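Local coordinates for protein histidine acid phosphatase (Hafnia alvei, PDB 4ARU) that belongs to branch 2 of the histidine phosphatase superfamily and is a bacterial histidine acid phosphatase, at residues A[83-88]-A[298-303]; A[9-14]-A[340-345]. All coordinates share one frame; numbering follows the deposited sequence. Where two conformers were deposited one is given.

Contact 1. Residues A[83-88]-A[298-303]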
loop_
_atom_site.group_PDB
_atom_site.type_symbol
_atom_site.label_atom_id
_atom_site.label_comp_id
_atom_site.label_asym_id
_atom_site.label_seq_id
_atom_site.Cartn_x
_atom_site.Cartn_y
_atom_site.Cartn_z
ATOM N N ASP A 83 -13.307 19.169 12.565
ATOM C CA ASP A 83 -13.421 17.950 13.383
ATOM C C ASP A 83 -13.742 16.695 12.545
ATOM O O ASP A 83 -13.412 15.608 12.911
ATOM C CB ASP A 83 -14.571 18.122 14.389
ATOM C CG ASP A 83 -14.213 18.982 15.619
ATOM O OD1 ASP A 83 -13.045 19.182 15.931
ATOM O OD2 ASP A 83 -15.137 19.457 16.286
ATOM N N ALA A 84 -14.352 16.893 11.400
ATOM C CA ALA A 84 -14.810 15.762 10.570
ATOM C C ALA A 84 -13.703 15.013 9.879
ATOM O O ALA A 84 -13.857 13.846 9.622
ATOM C CB ALA A 84 -15.807 16.242 9.522
ATOM N N VAL A 85 -12.609 15.689 9.558
ATOM C CA VAL A 85 -11.552 15.139 8.737
ATOM C C VAL A 85 -10.203 15.222 9.446
ATOM O O VAL A 85 -9.860 16.255 9.996
ATOM C CB VAL A 85 -11.439 15.890 7.408
ATOM C CG1 VAL A 85 -10.373 15.265 6.522
ATOM C CG2 VAL A 85 -12.795 15.919 6.698
ATOM N N TYR A 86 -9.479 14.118 9.473
ATOM C CA TYR A 86 -8.202 14.028 10.131
ATOM C C TYR A 86 -7.251 13.218 9.315
ATOM O O TYR A 86 -7.578 12.140 8.876
ATOM C CB TYR A 86 -8.356 13.425 11.518
ATOM C CG TYR A 86 -7.106 13.385 12.391
ATOM C CD1 TYR A 86 -6.157 12.431 12.245
ATOM C CD2 TYR A 86 -6.982 14.243 13.446
ATOM C CE1 TYR A 86 -5.028 12.385 13.077
ATOM C CE2 TYR A 86 -5.866 14.235 14.270
ATOM C CZ TYR A 86 -4.890 13.284 14.081
ATOM O OH TYR A 86 -3.796 13.209 14.930
ATOM N N VAL A 87 -6.030 13.735 9.129
ATOM C CA VAL A 87 -4.953 13.054 8.454
ATOM C C VAL A 87 -3.815 12.753 9.411
ATOM O O VAL A 87 -3.317 13.643 10.039
ATOM C CB VAL A 87 -4.382 13.864 7.236
ATOM C CG1 VAL A 87 -3.198 13.132 6.660
ATOM C CG2 VAL A 87 -5.448 14.125 6.194
ATOM N N TRP A 88 -3.404 11.494 9.452
ATOM C CA TRP A 88 -2.152 11.074 10.092
ATOM C C TRP A 88 -1.212 10.569 9.010
ATOM O O TRP A 88 -1.511 9.573 8.375
ATOM C CB TRP A 88 -2.350 10.011 11.170
ATOM C CG TRP A 88 -1.088 9.765 11.928
ATOM C CD1 TRP A 88 -0.146 8.775 11.706
ATOM C CD2 TRP A 88 -0.522 10.605 12.921
ATOM N NE1 TRP A 88 0.920 8.936 12.528
ATOM C CE2 TRP A 88 0.725 10.031 13.300
ATOM C CE3 TRP A 88 -0.964 11.742 13.597
ATOM C CZ2 TRP A 88 1.532 10.574 14.302
ATOM C CZ3 TRP A 88 -0.172 12.259 14.602
ATOM C CH2 TRP A 88 1.087 11.715 14.912
ATOM N N ASN A 298 -15.051 12.673 14.576
ATOM C CA ASN A 298 -14.333 12.441 13.323
ATOM C C ASN A 298 -15.133 11.522 12.430
ATOM O O ASN A 298 -15.685 10.531 12.940
ATOM C CB ASN A 298 -12.967 11.822 13.604
ATOM C CG ASN A 298 -12.223 11.489 12.334
ATOM O OD1 ASN A 298 -12.244 10.329 11.851
ATOM N ND2 ASN A 298 -11.694 12.495 11.703
ATOM N N LYS A 299 -15.236 11.883 11.156
ATOM C CA LYS A 299 -15.938 11.093 10.147
ATOM C C LYS A 299 -14.989 10.426 9.131
ATOM O O LYS A 299 -15.318 9.362 8.575
ATOM C CB LYS A 299 -16.923 11.975 9.383
ATOM C CG LYS A 299 -17.961 12.696 10.230
ATOM C CD LYS A 299 -18.715 11.716 11.085
ATOM C CE LYS A 299 -19.816 12.404 11.918
ATOM N NZ LYS A 299 -21.016 12.686 11.090
ATOM N N ILE A 300 -13.855 11.058 8.850
ATOM C CA ILE A 300 -12.927 10.570 7.881
ATOM C C ILE A 300 -11.530 10.635 8.495
ATOM O O ILE A 300 -11.059 11.721 8.867
ATOM C CB ILE A 300 -12.937 11.382 6.581
ATOM C CG1 ILE A 300 -14.349 11.363 5.917
ATOM C CG2 ILE A 300 -11.869 10.873 5.604
ATOM C CD1 ILE A 300 -14.504 12.463 4.914
ATOM N N LEU A 301 -10.901 9.488 8.607
ATOM C CA LEU A 301 -9.529 9.341 9.101
ATOM C C LEU A 301 -8.716 8.825 7.919
ATOM O O LEU A 301 -8.957 7.727 7.435
ATOM C CB LEU A 301 -9.438 8.424 10.306
ATOM C CG LEU A 301 -8.054 7.972 10.772
ATOM C CD1 LEU A 301 -7.200 9.187 11.085
ATOM C CD2 LEU A 301 -8.096 7.027 11.934
ATOM N N PHE A 302 -7.784 9.631 7.413
ATOM C CA PHE A 302 -6.929 9.284 6.296
ATOM C C PHE A 302 -5.512 9.083 6.860
ATOM O O PHE A 302 -4.942 10.027 7.467
ATOM C CB PHE A 302 -6.956 10.397 5.244
ATOM C CG PHE A 302 -6.153 10.123 4.015
ATOM C CD1 PHE A 302 -4.826 10.500 3.944
ATOM C CD2 PHE A 302 -6.718 9.514 2.894
ATOM C CE1 PHE A 302 -4.095 10.330 2.776
ATOM C CE2 PHE A 302 -5.973 9.320 1.728
ATOM C CZ PHE A 302 -4.645 9.719 1.693
ATOM N N ILE A 303 -4.938 7.915 6.593
ATOM C CA ILE A 303 -3.665 7.518 7.089
ATOM C C ILE A 303 -2.759 7.342 5.888
ATOM O O ILE A 303 -3.001 6.443 5.026
ATOM C CB ILE A 303 -3.749 6.228 7.928
ATOM C CG1 ILE A 303 -4.735 6.363 9.090
ATOM C CG2 ILE A 303 -2.351 5.841 8.411
ATOM C CD1 ILE A 303 -5.003 5.055 9.821
HETATM O O HOH W 1 -10.999 14.834 13.903
#
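F302 and V87 pack side by side on one face of a parallel strand pair in the mixed alpha/beta core of a histidine acid phosphatase, where 85-88 runs beside 300-303. V87 meets F302 at the ring edge: CG1 lies near the ring plane, 4.1 Å from F302 CD1. Helix 93-106 covers this face, F102 stacking on F302, and V85 and I300 continue it. On the other face, Y86 and L301 are buried too. L301, its CG anti to the backbone N (chi1 169°), lies alongside Y86, and its CD1 comes to 3.6 Å from Y86 CD1, oblique to the ring. The far end of the tyrosine is held elsewhere, its OH bonded to P292 O, while H115 stacks on its ring. The F302 N to Y86 O bond, at 171°, is the straightest of the ladder.

Toward D83 the order changes. A84 O accepts two backbone N-H groups, that of I300 nearly head-on and that of K299 tilted 27° from the carbonyl plane, as the loop turns into the strand. Here, at the more solvent-accessible end, a water donates to D83 O and accepts a long bond from N298 ND2. The same amide nitrogen donates to I300 O at 3.0 Å from above the carbonyl plane, while Y86 N reaches I300 O at 2.9 Å nearly head-on.

Contact 2. Residues A[9-14]-A[340-345]; sequences QLERVV and RWVDNA. Unlike the reference sequence in segment 9-14: R12 (reference Lys).
Q9 opens the pairing with V342 by a reciprocal pair of backbone bonds, Q9 N to V342 O at 2.8 Å and V342 N to Q9 O at 2.9 Å. L10, next along, lies against one face of the indole of W341. Its CB sits over the six-membered ring, 3.8 Å from the centroid and 11° off the normal, a CH-pi contact, and CD1 covers the same face nearer the rim. The indole nitrogen turns to E339 instead.

E11 gives its backbone N to R340 O and sends an extended side chain across R340. Its OE1, met on the anti side, takes R340 NE at 2.8 Å in a nearly straight hydrogen bond (171°) that is part of a salt bridge, with a weak second bond from R340 NH2. A water also donates to E11 OE1.

R12 closes the contact with its carbonyl O, which accepts R340 N at 2.9 Å. Its guanidinium lies flat over R340, centres 4.3 Å apart and planes at 8°, with R340 CD over its centre. R12 NE donates to A281 O and R340 NH1 to L282 O, which helps fix the two groups in place; the nearby E11 carboxylate probably offsets their repulsion. Two residues, E11 and R12, thus face the single R340: a classic beta bulge in an antiparallel pair.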
loop_
_atom_site.group_PDB
_atom_site.type_symbol
_atom_site.label_atom_id
_atom_site.label_comp_id
_atom_site.label_asym_id
_atom_site.label_seq_id
_atom_site.Cartn_x
_atom_site.Cartn_y
_atom_site.Cartn_z
ATOM N N GLN A 9 -26.713 3.330 6.894
ATOM C CA GLN A 9 -26.089 4.668 7.055
ATOM C C GLN A 9 -24.608 4.544 7.199
ATOM O O GLN A 9 -24.143 3.770 7.973
ATOM C CB GLN A 9 -26.636 5.309 8.334
ATOM C CG GLN A 9 -28.135 5.472 8.408
ATOM C CD GLN A 9 -28.694 6.516 7.436
ATOM O OE1 GLN A 9 -27.959 7.354 6.915
ATOM N NE2 GLN A 9 -29.991 6.484 7.232
ATOM N N LEU A 10 -23.843 5.348 6.457
ATOM C CA LEU A 10 -22.395 5.373 6.590
ATOM C C LEU A 10 -21.993 6.304 7.729
ATOM O O LEU A 10 -22.250 7.529 7.646
ATOM C CB LEU A 10 -21.741 5.847 5.296
ATOM C CG LEU A 10 -20.200 5.925 5.325
ATOM C CD1 LEU A 10 -19.518 4.604 5.614
ATOM C CD2 LEU A 10 -19.710 6.504 3.998
ATOM N N GLU A 11 -21.436 5.770 8.819
ATOM C CA GLU A 11 -21.138 6.586 10.015
ATOM C C GLU A 11 -19.714 7.167 9.980
ATOM O O GLU A 11 -19.491 8.256 10.475
ATOM C CB GLU A 11 -21.308 5.779 11.295
ATOM C CG GLU A 11 -22.783 5.470 11.548
ATOM C CD GLU A 11 -23.089 5.084 12.961
ATOM O OE1 GLU A 11 -22.144 4.745 13.695
ATOM O OE2 GLU A 11 -24.274 5.142 13.334
ATOM N N ARG A 12 -18.754 6.438 9.441
ATOM C CA ARG A 12 -17.412 6.958 9.277
ATOM C C ARG A 12 -16.538 6.041 8.513
ATOM O O ARG A 12 -16.891 4.885 8.266
ATOM C CB ARG A 12 -16.798 7.284 10.593
ATOM C CG ARG A 12 -16.823 6.177 11.588
ATOM C CD ARG A 12 -16.311 6.778 12.885
ATOM N NE ARG A 12 -16.275 5.824 14.001
ATOM C CZ ARG A 12 -17.279 5.540 14.810
ATOM N NH1 ARG A 12 -18.487 6.077 14.626
ATOM N NH2 ARG A 12 -17.071 4.665 15.793
ATOM N N VAL A 13 -15.391 6.560 8.113
ATOM C CA VAL A 13 -14.463 5.870 7.223
ATOM C C VAL A 13 -13.051 5.996 7.769
ATOM O O VAL A 13 -12.687 7.045 8.364
ATOM C CB VAL A 13 -14.522 6.487 5.813
ATOM C CG1 VAL A 13 -13.575 5.792 4.857
ATOM C CG2 VAL A 13 -15.926 6.406 5.274
ATOM N N VAL A 14 -12.255 4.966 7.533
ATOM C CA VAL A 14 -10.825 4.984 7.797
ATOM C C VAL A 14 -10.140 4.535 6.517
ATOM O O VAL A 14 -10.424 3.436 5.998
ATOM C CB VAL A 14 -10.428 4.065 8.951
ATOM C CG1 VAL A 14 -8.907 4.165 9.183
ATOM C CG2 VAL A 14 -11.249 4.316 10.180
ATOM N N ARG A 340 -17.562 2.061 8.240
ATOM C CA ARG A 340 -18.460 1.667 9.324
ATOM C C ARG A 340 -19.855 2.055 8.939
ATOM O O ARG A 340 -20.175 3.235 8.858
ATOM C CB ARG A 340 -18.093 2.332 10.676
ATOM C CG ARG A 340 -19.093 2.092 11.781
ATOM C CD ARG A 340 -18.921 3.065 12.942
ATOM N NE ARG A 340 -19.999 3.023 13.877
ATOM C CZ ARG A 340 -20.107 2.216 14.956
ATOM N NH1 ARG A 340 -19.128 1.419 15.341
ATOM N NH2 ARG A 340 -21.193 2.253 15.701
ATOM N N TRP A 341 -20.689 1.037 8.691
ATOM C CA TRP A 341 -22.083 1.203 8.302
ATOM C C TRP A 341 -22.950 0.745 9.451
ATOM O O TRP A 341 -22.575 -0.182 10.178
ATOM C CB TRP A 341 -22.384 0.306 7.102
ATOM C CG TRP A 341 -21.796 0.770 5.854
ATOM C CD1 TRP A 341 -20.564 0.471 5.318
ATOM C CD2 TRP A 341 -22.431 1.655 4.914
ATOM N NE1 TRP A 341 -20.412 1.110 4.111
ATOM C CE2 TRP A 341 -21.531 1.846 3.851
ATOM C CE3 TRP A 341 -23.680 2.296 4.877
ATOM C CZ2 TRP A 341 -21.832 2.677 2.775
ATOM C CZ3 TRP A 341 -23.972 3.119 3.801
ATOM C CH2 TRP A 341 -23.049 3.288 2.767
ATOM N N VAL A 342 -24.115 1.347 9.620
ATOM C CA VAL A 342 -25.114 0.784 10.575
ATOM C C VAL A 342 -26.390 0.633 9.832
ATOM O O VAL A 342 -26.706 1.424 8.966
ATOM C CB VAL A 342 -25.492 1.573 11.870
ATOM C CG1 VAL A 342 -24.325 1.656 12.825
ATOM C CG2 VAL A 342 -26.129 2.933 11.567
ATOM N N ASP A 343 -27.093 -0.451 10.102
ATOM C CA ASP A 343 -28.434 -0.653 9.507
ATOM C C ASP A 343 -29.479 0.086 10.300
ATOM O O ASP A 343 -29.181 0.713 11.307
ATOM C CB ASP A 343 -28.735 -2.147 9.294
ATOM C CG ASP A 343 -28.864 -2.933 10.576
ATOM O OD1 ASP A 343 -29.103 -2.394 11.674
ATOM O OD2 ASP A 343 -28.774 -4.200 10.445
ATOM N N ASN A 344 -30.734 -0.005 9.873
ATOM C CA ASN A 344 -31.769 0.714 10.560
ATOM C C ASN A 344 -32.171 0.151 11.916
ATOM O O ASN A 344 -33.019 0.728 12.593
ATOM C CB ASN A 344 -32.963 0.933 9.644
ATOM C CG ASN A 344 -33.720 -0.343 9.336
ATOM O OD1 ASN A 344 -33.525 -1.378 9.973
ATOM N ND2 ASN A 344 -34.605 -0.250 8.383
ATOM N N ALA A 345 -31.581 -0.972 12.325
ATOM C CA ALA A 345 -31.721 -1.450 13.690
ATOM C C ALA A 345 -30.516 -1.084 14.528
ATOM O O ALA A 345 -30.397 -1.514 15.663
ATOM C CB ALA A 345 -31.921 -2.968 13.690
HETATM O O HOH W 2 -23.420 3.326 15.866
#

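How the contacts relate
The two contacts illustrate how one mixed sheet is assembled from distant sequence: contact 1 is nested inside the chain loop that contact 2 closes, yet their centres lie about 16 Å apart. Strands 9-18 and 300-305 are parallel neighbours, so contact 2 continues the sheet from contact 1. V13 joins them through probable hydrogen bonds, its N to K299 O at 2.8 Å and its O to L301 N at 3.0 Å. K299 CD also packs 3.6 Å from E11 O, near the bulge. A tartaric acid, probably from the crystallisation liquor, lies about 5 Å from the W88 side chain in contact 1, whereas contact 2 sits farther from the chain centre, about 24 Å against 18 Å.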